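Local coordinates for protein transcription termination factor FttA (Pyrococcus horikoshii, PDB 3AF6) that probably terminates transcription by cutting nascent RNA, acting as a zinc-dependent endonuclease and 5'-3' exonuclease of the metallo-beta-lactamase superfamily, at residues 410-415 against 441-446; 213-218 against 247-252; 533-538 against 575-580. One frame throughout, in Å; residues are numbered along the deposited sequence.

Contact 1: residues 410-415 against 441-446; sequences KRLIEV and MVLEEY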
loop_
_atom_site.group_PDB
_atom_site.type_symbol
_atom_site.label_atom_id
_atom_site.label_comp_id
_atom_site.label_asym_id
_atom_site.label_seq_id
_atom_site.Cartn_x
_atom_site.Cartn_y
_atom_site.Cartn_z
ATOM N N LYS A 410 -27.019 -0.906 8.248
ATOM C CA LYS A 410 -28.231 -0.552 8.956
ATOM C C LYS A 410 -28.030 -0.470 10.460
ATOM O O LYS A 410 -28.659 0.348 11.130
ATOM C CB LYS A 410 -29.349 -1.543 8.626
ATOM C CG LYS A 410 -29.784 -1.509 7.159
ATOM C CD LYS A 410 -31.100 -2.231 6.964
ATOM C CE LYS A 410 -31.505 -2.290 5.499
ATOM N NZ LYS A 410 -32.863 -2.890 5.357
ATOM N N ARG A 411 -27.148 -1.312 10.989
ATOM C CA ARG A 411 -26.878 -1.325 12.422
ATOM C C ARG A 411 -26.082 -0.073 12.800
ATOM O O ARG A 411 -26.280 0.503 13.859
ATOM C CB ARG A 411 -26.089 -2.584 12.790
ATOM C CG ARG A 411 -26.165 -2.957 14.261
ATOM C CD ARG A 411 -27.226 -4.024 14.531
ATOM N NE ARG A 411 -26.818 -5.337 14.033
ATOM C CZ ARG A 411 -27.506 -6.461 14.221
ATOM N NH1 ARG A 411 -28.649 -6.449 14.898
ATOM N NH2 ARG A 411 -27.048 -7.606 13.730
ATOM N N LEU A 412 -25.187 0.345 11.915
ATOM C CA LEU A 412 -24.375 1.528 12.152
ATOM C C LEU A 412 -25.243 2.784 12.259
ATOM O O LEU A 412 -25.015 3.634 13.119
ATOM C CB LEU A 412 -23.355 1.702 11.023
ATOM C CG LEU A 412 -22.537 2.996 11.074
ATOM C CD1 LEU A 412 -21.661 2.986 12.312
ATOM C CD2 LEU A 412 -21.689 3.139 9.828
ATOM N N ILE A 413 -26.224 2.904 11.371
ATOM C CA ILE A 413 -27.129 4.049 11.370
ATOM C C ILE A 413 -28.029 3.980 12.588
ATOM O O ILE A 413 -28.399 5.001 13.167
ATOM C CB ILE A 413 -28.019 4.056 10.120
ATOM C CG1 ILE A 413 -27.172 4.342 8.887
ATOM C CG2 ILE A 413 -29.107 5.082 10.265
ATOM C CD1 ILE A 413 -26.360 5.621 9.002
ATOM N N GLU A 414 -28.370 2.754 12.963
ATOM C CA GLU A 414 -29.227 2.491 14.100
ATOM C C GLU A 414 -28.570 2.996 15.376
ATOM O O GLU A 414 -29.105 3.882 16.044
ATOM C CB GLU A 414 -29.489 0.991 14.183
ATOM C CG GLU A 414 -30.332 0.537 15.345
ATOM C CD GLU A 414 -30.657 -0.946 15.255
ATOM O OE1 GLU A 414 -31.263 -1.487 16.206
ATOM O OE2 GLU A 414 -30.309 -1.570 14.224
ATOM N N VAL A 415 -27.402 2.444 15.700
ATOM C CA VAL A 415 -26.660 2.831 16.899
ATOM C C VAL A 415 -26.439 4.341 17.001
ATOM O O VAL A 415 -26.536 4.914 18.087
ATOM C CB VAL A 415 -25.288 2.107 16.958
ATOM C CG1 VAL A 415 -24.411 2.712 18.055
ATOM C CG2 VAL A 415 -25.507 0.627 17.226
ATOM N N MET A 441 -17.710 6.495 3.137
ATOM C CA MET A 441 -18.625 6.321 2.018
ATOM C C MET A 441 -20.007 5.937 2.512
ATOM O O MET A 441 -21.002 6.552 2.136
ATOM C CB MET A 441 -18.100 5.258 1.064
ATOM C CG MET A 441 -16.832 5.668 0.351
ATOM S SD MET A 441 -17.046 7.168 -0.620
ATOM C CE MET A 441 -16.633 8.419 0.558
ATOM N N VAL A 442 -20.075 4.931 3.370
ATOM C CA VAL A 442 -21.360 4.525 3.897
ATOM C C VAL A 442 -22.139 5.724 4.437
ATOM O O VAL A 442 -23.316 5.869 4.134
ATOM C CB VAL A 442 -21.214 3.472 5.006
ATOM C CG1 VAL A 442 -22.560 3.193 5.635
ATOM C CG2 VAL A 442 -20.650 2.196 4.424
ATOM N N LEU A 443 -21.498 6.588 5.217
ATOM C CA LEU A 443 -22.201 7.750 5.764
ATOM C C LEU A 443 -22.458 8.851 4.735
ATOM O O LEU A 443 -23.400 9.629 4.875
ATOM C CB LEU A 443 -21.426 8.340 6.943
ATOM C CG LEU A 443 -21.246 7.461 8.179
ATOM C CD1 LEU A 443 -20.332 8.172 9.169
ATOM C CD2 LEU A 443 -22.581 7.153 8.807
ATOM N N GLU A 444 -21.622 8.909 3.702
ATOM C CA GLU A 444 -21.749 9.924 2.660
ATOM C C GLU A 444 -22.919 9.639 1.707
ATOM O O GLU A 444 -23.540 10.564 1.189
ATOM C CB GLU A 444 -20.433 10.033 1.885
ATOM C CG GLU A 444 -20.295 11.274 1.011
ATOM C CD GLU A 444 -21.102 11.194 -0.276
ATOM O OE1 GLU A 444 -20.971 10.187 -1.007
ATOM O OE2 GLU A 444 -21.857 12.149 -0.562
ATOM N N GLU A 445 -23.217 8.366 1.465
ATOM C CA GLU A 445 -24.341 8.038 0.600
ATOM C C GLU A 445 -25.585 8.187 1.447
ATOM O O GLU A 445 -26.660 8.524 0.954
ATOM C CB GLU A 445 -24.261 6.603 0.076
ATOM C CG GLU A 445 -25.495 6.188 -0.740
ATOM C CD GLU A 445 -25.276 4.922 -1.547
ATOM O OE1 GLU A 445 -25.106 3.845 -0.937
ATOM O OE2 GLU A 445 -25.271 5.004 -2.796
ATOM N N TYR A 446 -25.429 7.931 2.734
ATOM C CA TYR A 446 -26.539 8.039 3.653
ATOM C C TYR A 446 -26.821 9.510 3.905
ATOM O O TYR A 446 -27.922 9.883 4.305
ATOM C CB TYR A 446 -26.194 7.340 4.961
ATOM C CG TYR A 446 -27.229 7.523 6.028
ATOM C CD1 TYR A 446 -28.491 6.950 5.908
ATOM C CD2 TYR A 446 -26.955 8.296 7.152
ATOM C CE1 TYR A 446 -29.465 7.146 6.886
ATOM C CE2 TYR A 446 -27.915 8.499 8.139
ATOM C CZ TYR A 446 -29.170 7.927 8.001
ATOM O OH TYR A 446 -30.131 8.168 8.965
#

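Contact 2: residues 213-218 against 247-252; sequences FVLVDF and GLLDAI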
loop_
_atom_site.group_PDB
_atom_site.type_symbol
_atom_site.label_atom_id
_atom_site.label_comp_id
_atom_site.label_asym_id
_atom_site.label_seq_id
_atom_site.Cartn_x
_atom_site.Cartn_y
_atom_site.Cartn_z
ATOM N N PHE A 213 17.015 -13.901 -3.378
ATOM C CA PHE A 213 16.298 -13.703 -2.139
ATOM C C PHE A 213 15.403 -12.473 -2.253
ATOM O O PHE A 213 15.838 -11.399 -2.698
ATOM C CB PHE A 213 17.280 -13.509 -0.980
ATOM C CG PHE A 213 18.043 -14.742 -0.630
ATOM C CD1 PHE A 213 17.403 -15.822 -0.029
ATOM C CD2 PHE A 213 19.411 -14.824 -0.884
ATOM C CE1 PHE A 213 18.115 -16.974 0.320
ATOM C CE2 PHE A 213 20.134 -15.965 -0.539
ATOM C CZ PHE A 213 19.483 -17.046 0.066
ATOM N N VAL A 214 14.147 -12.645 -1.871
ATOM C CA VAL A 214 13.202 -11.548 -1.880
ATOM C C VAL A 214 12.385 -11.619 -0.596
ATOM O O VAL A 214 12.038 -12.704 -0.108
ATOM C CB VAL A 214 12.240 -11.589 -3.099
ATOM C CG1 VAL A 214 13.023 -11.511 -4.395
ATOM C CG2 VAL A 214 11.401 -12.833 -3.048
ATOM N N LEU A 215 12.090 -10.449 -0.050
ATOM C CA LEU A 215 11.315 -10.356 1.166
ATOM C C LEU A 215 9.918 -9.876 0.810
ATOM O O LEU A 215 9.762 -8.836 0.163
ATOM C CB LEU A 215 11.989 -9.368 2.119
ATOM C CG LEU A 215 11.542 -9.294 3.582
ATOM C CD1 LEU A 215 11.493 -10.693 4.180
ATOM C CD2 LEU A 215 12.526 -8.409 4.364
ATOM N N VAL A 216 8.900 -10.639 1.191
ATOM C CA VAL A 216 7.530 -10.210 0.924
ATOM C C VAL A 216 6.982 -9.690 2.236
ATOM O O VAL A 216 6.730 -10.449 3.166
ATOM C CB VAL A 216 6.650 -11.353 0.400
ATOM C CG1 VAL A 216 5.211 -10.873 0.245
ATOM C CG2 VAL A 216 7.183 -11.821 -0.940
ATOM N N ASP A 217 6.813 -8.376 2.285
ATOM C CA ASP A 217 6.354 -7.656 3.463
ATOM C C ASP A 217 7.393 -7.695 4.577
ATOM O O ASP A 217 8.306 -8.529 4.581
ATOM C CB ASP A 217 5.010 -8.188 3.968
ATOM C CG ASP A 217 3.847 -7.772 3.068
ATOM O OD1 ASP A 217 4.030 -6.833 2.252
ATOM O OD2 ASP A 217 2.752 -8.371 3.184
ATOM N N PHE A 218 7.268 -6.745 5.494
ATOM C CA PHE A 218 8.156 -6.630 6.637
ATOM C C PHE A 218 7.424 -5.709 7.598
ATOM O O PHE A 218 7.691 -4.504 7.674
ATOM C CB PHE A 218 9.484 -6.011 6.233
ATOM C CG PHE A 218 10.616 -6.361 7.158
ATOM C CD1 PHE A 218 11.035 -7.686 7.292
ATOM C CD2 PHE A 218 11.262 -5.377 7.896
ATOM C CE1 PHE A 218 12.074 -8.020 8.145
ATOM C CE2 PHE A 218 12.311 -5.705 8.758
ATOM C CZ PHE A 218 12.717 -7.021 8.884
ATOM N N GLY A 247 24.528 -8.897 2.112
ATOM C CA GLY A 247 23.939 -8.026 1.112
ATOM C C GLY A 247 23.367 -8.807 -0.058
ATOM O O GLY A 247 23.551 -8.425 -1.212
ATOM N N LEU A 248 22.671 -9.903 0.234
ATOM C CA LEU A 248 22.083 -10.739 -0.812
ATOM C C LEU A 248 20.578 -10.556 -1.058
ATOM O O LEU A 248 19.990 -11.289 -1.847
ATOM C CB LEU A 248 22.353 -12.212 -0.513
ATOM C CG LEU A 248 23.823 -12.626 -0.529
ATOM C CD1 LEU A 248 23.940 -14.098 -0.135
ATOM C CD2 LEU A 248 24.406 -12.381 -1.914
ATOM N N LEU A 249 19.956 -9.585 -0.402
ATOM C CA LEU A 249 18.531 -9.360 -0.584
ATOM C C LEU A 249 18.263 -8.611 -1.885
ATOM O O LEU A 249 18.498 -7.406 -1.982
ATOM C CB LEU A 249 17.962 -8.575 0.600
ATOM C CG LEU A 249 16.434 -8.494 0.636
ATOM C CD1 LEU A 249 15.851 -9.889 0.734
ATOM C CD2 LEU A 249 15.980 -7.651 1.822
ATOM N N ASP A 250 17.773 -9.338 -2.885
ATOM C CA ASP A 250 17.470 -8.774 -4.198
ATOM C C ASP A 250 16.378 -7.729 -4.129
ATOM O O ASP A 250 16.437 -6.714 -4.813
ATOM C CB ASP A 250 17.010 -9.870 -5.159
ATOM C CG ASP A 250 18.116 -10.829 -5.534
ATOM O OD1 ASP A 250 18.964 -10.463 -6.378
ATOM O OD2 ASP A 250 18.136 -11.953 -4.985
ATOM N N ALA A 251 15.370 -7.977 -3.304
ATOM C CA ALA A 251 14.268 -7.043 -3.220
ATOM C C ALA A 251 13.283 -7.301 -2.103
ATOM O O ALA A 251 13.207 -8.397 -1.556
ATOM C CB ALA A 251 13.520 -7.040 -4.544
ATOM N N ILE A 252 12.525 -6.258 -1.780
ATOM C CA ILE A 252 11.468 -6.330 -0.782
ATOM C C ILE A 252 10.183 -5.947 -1.533
ATOM O O ILE A 252 10.195 -5.065 -2.383
ATOM C CB ILE A 252 11.699 -5.338 0.380
ATOM C CG1 ILE A 252 12.987 -5.701 1.130
ATOM C CG2 ILE A 252 10.515 -5.380 1.334
ATOM C CD1 ILE A 252 13.358 -4.747 2.274
#

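Contact 3: residues 533-538 against 575-580; sequences YFKQLA and RTEVIK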
loop_
_atom_site.group_PDB
_atom_site.type_symbol
_atom_site.label_atom_id
_atom_site.label_comp_id
_atom_site.label_asym_id
_atom_site.label_seq_id
_atom_site.Cartn_x
_atom_site.Cartn_y
_atom_site.Cartn_z
ATOM N N TYR A 533 -10.030 10.371 22.879
ATOM C CA TYR A 533 -11.489 10.360 22.836
ATOM C C TYR A 533 -11.966 9.232 23.727
ATOM O O TYR A 533 -12.807 9.439 24.600
ATOM C CB TYR A 533 -11.995 10.119 21.411
ATOM C CG TYR A 533 -11.735 11.253 20.450
ATOM C CD1 TYR A 533 -12.380 12.478 20.597
ATOM C CD2 TYR A 533 -10.832 11.106 19.400
ATOM C CE1 TYR A 533 -12.132 13.532 19.720
ATOM C CE2 TYR A 533 -10.572 12.155 18.517
ATOM C CZ TYR A 533 -11.225 13.363 18.685
ATOM O OH TYR A 533 -10.962 14.407 17.828
ATOM N N PHE A 534 -11.419 8.037 23.514
ATOM C CA PHE A 534 -11.813 6.882 24.316
ATOM C C PHE A 534 -11.784 7.209 25.801
ATOM O O PHE A 534 -12.819 7.176 26.470
ATOM C CB PHE A 534 -10.899 5.685 24.062
ATOM C CG PHE A 534 -11.129 4.544 25.020
ATOM C CD1 PHE A 534 -12.306 3.809 24.976
ATOM C CD2 PHE A 534 -10.182 4.234 25.995
ATOM C CE1 PHE A 534 -12.546 2.780 25.890
ATOM C CE2 PHE A 534 -10.410 3.210 26.915
ATOM C CZ PHE A 534 -11.598 2.480 26.861
ATOM N N LYS A 535 -10.589 7.519 26.302
ATOM C CA LYS A 535 -10.393 7.862 27.709
ATOM C C LYS A 535 -11.453 8.832 28.211
ATOM O O LYS A 535 -12.077 8.605 29.249
ATOM C CB LYS A 535 -9.021 8.515 27.917
ATOM C CG LYS A 535 -7.830 7.579 27.906
ATOM C CD LYS A 535 -6.553 8.366 28.168
ATOM C CE LYS A 535 -5.339 7.455 28.286
ATOM N NZ LYS A 535 -4.083 8.218 28.547
ATOM N N GLN A 536 -11.656 9.913 27.464
ATOM C CA GLN A 536 -12.607 10.930 27.867
ATOM C C GLN A 536 -14.085 10.625 27.696
ATOM O O GLN A 536 -14.917 11.261 28.340
ATOM C CB GLN A 536 -12.275 12.247 27.176
ATOM C CG GLN A 536 -10.966 12.845 27.651
ATOM C CD GLN A 536 -10.883 14.332 27.395
ATOM O OE1 GLN A 536 -11.762 15.089 27.809
ATOM N NE2 GLN A 536 -9.820 14.764 26.720
ATOM N N LEU A 537 -14.432 9.664 26.848
ATOM C CA LEU A 537 -15.842 9.353 26.658
ATOM C C LEU A 537 -16.288 8.133 27.463
ATOM O O LEU A 537 -17.437 8.047 27.889
ATOM C CB LEU A 537 -16.138 9.141 25.170
ATOM C CG LEU A 537 -15.799 10.305 24.227
ATOM C CD1 LEU A 537 -16.159 9.934 22.808
ATOM C CD2 LEU A 537 -16.555 11.554 24.637
ATOM N N ALA A 538 -15.363 7.207 27.692
ATOM C CA ALA A 538 -15.652 5.968 28.415
ATOM C C ALA A 538 -16.648 6.050 29.577
ATOM O O ALA A 538 -17.600 5.274 29.640
ATOM C CB ALA A 538 -14.344 5.338 28.899
ATOM N N ARG A 575 2.725 6.585 36.813
ATOM C CA ARG A 575 1.516 6.240 37.555
ATOM C C ARG A 575 0.404 5.757 36.623
ATOM O O ARG A 575 0.119 6.388 35.604
ATOM C CB ARG A 575 1.026 7.421 38.394
ATOM C CG ARG A 575 0.608 8.655 37.619
ATOM C CD ARG A 575 -0.088 9.624 38.565
ATOM N NE ARG A 575 0.623 9.724 39.842
ATOM C CZ ARG A 575 0.190 10.418 40.893
ATOM N NH1 ARG A 575 -0.959 11.084 40.827
ATOM N NH2 ARG A 575 0.902 10.439 42.018
ATOM N N THR A 576 -0.223 4.637 36.975
ATOM C CA THR A 576 -1.288 4.075 36.151
ATOM C C THR A 576 -2.629 4.767 36.364
ATOM O O THR A 576 -2.899 5.343 37.418
ATOM C CB THR A 576 -1.491 2.567 36.426
ATOM O OG1 THR A 576 -2.463 2.398 37.465
ATOM C CG2 THR A 576 -0.177 1.919 36.862
ATOM N N GLU A 577 -3.470 4.693 35.343
ATOM C CA GLU A 577 -4.793 5.295 35.377
ATOM C C GLU A 577 -5.807 4.181 35.140
ATOM O O GLU A 577 -5.533 3.220 34.419
ATOM C CB GLU A 577 -4.913 6.341 34.268
ATOM C CG GLU A 577 -5.878 7.476 34.568
ATOM C CD GLU A 577 -6.175 8.331 33.340
ATOM O OE1 GLU A 577 -5.225 8.648 32.577
ATOM O OE2 GLU A 577 -7.362 8.689 33.146
ATOM N N VAL A 578 -6.975 4.302 35.753
ATOM C CA VAL A 578 -8.017 3.302 35.578
ATOM C C VAL A 578 -9.229 3.930 34.908
ATOM O O VAL A 578 -10.034 4.592 35.564
ATOM C CB VAL A 578 -8.435 2.704 36.927
ATOM C CG1 VAL A 578 -7.351 1.779 37.433
ATOM C CG2 VAL A 578 -8.670 3.822 37.936
ATOM N N ILE A 579 -9.346 3.739 33.598
ATOM C CA ILE A 579 -10.471 4.298 32.857
ATOM C C ILE A 579 -11.712 3.466 33.122
ATOM O O ILE A 579 -11.702 2.244 32.968
ATOM C CB ILE A 579 -10.223 4.324 31.330
ATOM C CG1 ILE A 579 -9.068 5.261 30.989
ATOM C CG2 ILE A 579 -11.462 4.813 30.615
ATOM C CD1 ILE A 579 -7.726 4.756 31.437
ATOM N N LYS A 580 -12.780 4.140 33.529
ATOM C CA LYS A 580 -14.044 3.480 33.819
ATOM C C LYS A 580 -14.870 3.430 32.525
ATOM O O LYS A 580 -15.339 4.462 32.046
ATOM C CB LYS A 580 -14.780 4.272 34.905
ATOM C CG LYS A 580 -16.041 3.620 35.445
ATOM C CD LYS A 580 -16.763 4.566 36.407
ATOM C CE LYS A 580 -18.039 3.947 36.967
ATOM N NZ LYS A 580 -18.867 4.946 37.705
#

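Contact 1: residues 410-415 against 441-446
I413 lies against the Y446 ring, and this pair is the heart of a helix-helix contact made largely of carbon surfaces, with one aromatic face and no hydrogen bond. The pair forms a CH-pi interaction: CD1 of I413 stands 3.4 Å from the centroid of the Y446 ring, 18° off its normal, displaced toward the CD2-CE2 side. The other branch runs to the far end of the same ring, where CG2 of I413 comes 3.5 Å from OH of Y446 and nearly as close to CZ. The isoleucine thus meets the tyrosine with both branches, from the inner ring carbons out to the phenol end. On the tyrosine, CG is anti to the backbone N (chi1 174°), and CB already points toward the 410-415 helix.

The aliphatic contacts start from CD1 of I413, which also meets CD2 of L443 at 4.1 Å, and that leucine methyl in turn faces CD2 of L412 at 4.2 Å. L443 does not aim its CB straight across; its branched end makes the approach. L412 CD2 has a further neighbour in V442 CG1, 4.3 Å away. Two adjacent residues of one helix therefore meet positions 442, 443 and 446 of the other, one turn's worth of surface.

The segment axes pass 11.2 Å apart at a crossing angle of -73°, steep enough to confine the touching to this patch. The helices, 405-420 and 435-447, are linked through strand 425-429 of the parallel sheet in the beta-CASP region. V442, L443 and Y446 extend the packing to E409, I416 and H417, while L412 and V415 rest on I546 of strand 544-547.

Contact 2: residues 213-218 against 247-252
D250 grips F213 by both backbone N and backbone O, once with its carboxylate and once with its own N-H. F213 N donates to OD2 of D250 at 2.8 Å, a nearly straight bond (164° at the hydrogen) that meets the oxygen close to the line of its C-O bond. CG of D250 stands anti to its carbonyl carbon, beside the backbone N (chi1 -69°). The return bond, from D250 N to F213 O, is also 2.8 Å long but clearly bent, at 131°. Two residues on, L215 N donates to A251 O at 2.8 Å, within the parallel pairing of V214 with A251 and L215 with I252. CA-H...O contacts, from V214 CA to A251 O and from I252 CA to L215 O, fill it in.

V214 and A251 lie on one face of the sheet, L215 and I252 on the other. L215 CB packs on I252 CG1 at 3.9 Å, and CD1 of L249 reaches in beside L215 CB, 4.1 Å away. L248 O lies in the plane of the F213 ring at its edge, 3.7 Å from CD2.

In the next shell, R180 makes a salt bridge to OD1 of D250. Past the strand, D217 OD2 bonds to ND1 of the zinc ligand H261 and OD1 to T255 N, consistent with a second-shell role for D217 in orienting H261.

Strands 213-216 and 251-253 are joined by a beta-alpha-beta crossover within the metallo-beta-lactamase fold. Helix 238-245, ended by a Schellman motif at G247, covers F213 and L249 through V243; strand 204-209 runs antiparallel along the other edge of 213-216, and helix 267-270 packs on I252 through L268.

Contact 3: residues 533-538 against 575-580
I579 points its side chain from the strand into the last turn of the helix and touches A538 and F534 with CG2 and K535 with CG1. CG1 is anti to the carbonyl carbon (chi1 -65°), which leaves CG2 anti to the backbone N, and CG2 of I579 reaches CB of A538 at 3.4 Å. The same methyl approaches the F534 ring at CE2, 4.2 Å away. CB of F534 does not aim at the strand; the outer part of the ring makes the approach. The second branch turns to K535, whose CG lies 4.1 Å from CG1 of I579, the two side chains crossing at a slant.

Beyond CG the K535 chain is extended and carries its amino group out past the isoleucine toward E577. NZ of K535 stops 4.2 Å from OE1 of E577, too far for a salt bridge, though the opposite charges would probably still attract.

The strand belongs to a two-stranded antiparallel hairpin, 566-570 with 576-580, which leads on into 584-587, an edge strand of the parallel sheet in the beta-CASP region. The segment axes of helix and strand are 8.2 Å apart at closest and run at 68° to each other. I579 meets the last turn of helix 529-537, where F534 O accepts from both L537 N and A538 N.

A538 turns its CB toward the strand, 3.4 Å from K580 O. Its backbone bonds onward to N582 and M583. The hairpin partner adds M569, which touches both K535 and I579, and I567, which meets F534; helix 556-561 contributes L556 and V560 to the surroundings of that ring.

How the contacts relate
Contacts 1 and 3 both belong to the beta-CASP region, their nearest atoms about 12 Å apart, whereas contact 2 lies in the metallo-beta-lactamase region, its centre about 42 Å from each of theirs and across the chain's centre from contact 1. No structural element is shared. Contacts 1 and 2 are buried, contact 3 only partly so. Contact 2 joins adjacent parallel strands of a mixed sheet, so backbone hydrogen bonds and an aspartate dominate, with the zinc site close by. Contacts 1 and 3 have no hydrogen bonds between their segments. Contact 1 sets helix on helix through aliphatic and aromatic groups; contact 3 sets helix on hairpin, where a buried isoleucine gives way to charged groups.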